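Aminofutalosine deaminase (Helicobacter pylori, PDB 7LKK) deaminates aminofutalosine in the menaquinone pathway, as a metal-dependent hydrolase of the amidohydrolase family, and probably also converts adenosine to inosine. Local coordinates at residues 199-202 / 203-207. Numbering follows the deposited sequence.
Sequences VQKD and MALSV
A204 N bonds back to Q200 O at 2.9 Å, closing the first turn of helix 201-213, which follows barrel strand 187-193 in this TIM-barrel amidohydrolase and leads on to strand 218-222. The same i to i+4 pattern continues from L205 N to K201 O and from S206 N to D202 O. Q200 is the N-cap. Its CG lies anti to the backbone N (chi1 -169°) and the chain bends at chi2, which folds the amide back over the start of the helix. There OE1 accepts from M203 N at 3.0 Å, with the donor tilted from the carbonyl plane. The other end of this amide is held too: NE2 donates close to the plane of the Q200 amide, to the anti side of D202 OD2 at 2.8 Å, so two bonds fix the amide's rotation. M203 crosses Q200 at about a right angle and brings CG to 3.3 Å from OE1. Just before the cap in sequence, V199 sets CG1 3.6 Å from A204 CB in a buried apolar patch that F159 and V193 of the neighbouring strands extend; the V199 side chain lies about 8 Å from the bound inhibitor. K201, which also touches Y256, runs extended until a bend at chi4, which sets NZ 3.6 Å from L205 CD1.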
loop_
_atom_site.group_PDB
_atom_site.type_symbol
_atom_site.label_atom_id
_atom_site.label_comp_id
_atom_site.label_asym_id
_atom_site.label_seq_id
_atom_site.Cartn_x
_atom_site.Cartn_y
_atom_site.Cartn_z
ATOM N N VAL A 199 31.577 1.612 -6.126
ATOM C CA VAL A 199 32.344 2.354 -7.123
ATOM C C VAL A 199 33.583 2.935 -6.458
ATOM O O VAL A 199 33.472 3.730 -5.517
ATOM C CB VAL A 199 31.519 3.468 -7.788
ATOM C CG1 VAL A 199 32.388 4.246 -8.761
ATOM C CG2 VAL A 199 30.317 2.880 -8.507
ATOM N N GLN A 200 34.757 2.531 -6.939
ATOM C CA GLN A 200 36.009 3.093 -6.452
ATOM C C GLN A 200 36.067 4.589 -6.760
ATOM O O GLN A 200 35.503 5.063 -7.750
ATOM C CB GLN A 200 37.192 2.355 -7.085
ATOM C CG GLN A 200 38.544 2.675 -6.471
ATOM C CD GLN A 200 39.231 3.825 -7.172
ATOM O OE1 GLN A 200 38.956 4.106 -8.337
ATOM N NE2 GLN A 200 40.120 4.509 -6.460
ATOM N N LYS A 201 36.751 5.334 -5.887
ATOM C CA LYS A 201 36.659 6.792 -5.908
ATOM C C LYS A 201 37.128 7.372 -7.239
ATOM O O LYS A 201 36.448 8.213 -7.838
ATOM C CB LYS A 201 37.465 7.385 -4.752
ATOM C CG LYS A 201 37.376 8.904 -4.647
ATOM C CD LYS A 201 37.942 9.398 -3.324
ATOM C CE LYS A 201 37.563 10.851 -3.061
ATOM N NZ LYS A 201 37.566 11.668 -4.304
ATOM N N ASP A 202 38.298 6.943 -7.716
ATOM C CA ASP A 202 38.824 7.521 -8.948
ATOM C C ASP A 202 38.006 7.105 -10.164
ATOM O O ASP A 202 37.948 7.844 -11.153
ATOM C CB ASP A 202 40.291 7.133 -9.114
ATOM C CG ASP A 202 41.155 7.678 -7.997
ATOM O OD1 ASP A 202 41.509 8.875 -8.049
ATOM O OD2 ASP A 202 41.453 6.918 -7.052
ATOM N N MET A 203 37.351 5.944 -10.104
ATOM C CA MET A 203 36.408 5.580 -11.156
ATOM C C MET A 203 35.196 6.504 -11.144
ATOM O O MET A 203 34.719 6.926 -12.203
ATOM C CB MET A 203 35.978 4.122 -10.995
ATOM C CG MET A 203 37.142 3.145 -10.925
ATOM S SD MET A 203 37.729 2.675 -12.562
ATOM C CE MET A 203 36.999 1.053 -12.743
ATOM N N ALA A 204 34.689 6.835 -9.953
ATOM C CA ALA A 204 33.552 7.745 -9.858
ATOM C C ALA A 204 33.922 9.141 -10.344
ATOM O O ALA A 204 33.148 9.775 -11.069
ATOM C CB ALA A 204 33.033 7.797 -8.422
ATOM N N LEU A 205 35.103 9.632 -9.953
ATOM C CA LEU A 205 35.560 10.936 -10.426
ATOM C C LEU A 205 35.625 10.980 -11.947
ATOM O O LEU A 205 35.312 12.006 -12.562
ATOM C CB LEU A 205 36.927 11.264 -9.825
ATOM C CG LEU A 205 36.990 11.469 -8.310
ATOM C CD1 LEU A 205 38.437 11.555 -7.845
ATOM C CD2 LEU A 205 36.220 12.714 -7.909
ATOM N N SER A 206 36.031 9.872 -12.571
ATOM C CA SER A 206 36.091 9.825 -14.028
ATOM C C SER A 206 34.699 9.888 -14.642
ATOM O O SER A 206 34.487 10.584 -15.643
ATOM C CB SER A 206 36.824 8.562 -14.482
ATOM O OG SER A 206 37.033 8.575 -15.882
ATOM N N VAL A 207 33.737 9.168 -14.058
ATOM C CA VAL A 207 32.366 9.227 -14.558
ATOM C C VAL A 207 31.798 10.630 -14.385
ATOM O O VAL A 207 31.150 11.170 -15.290
ATOM C CB VAL A 207 31.489 8.172 -13.855
ATOM C CG1 VAL A 207 30.042 8.296 -14.311
ATOM C CG2 VAL A 207 32.018 6.768 -14.123
#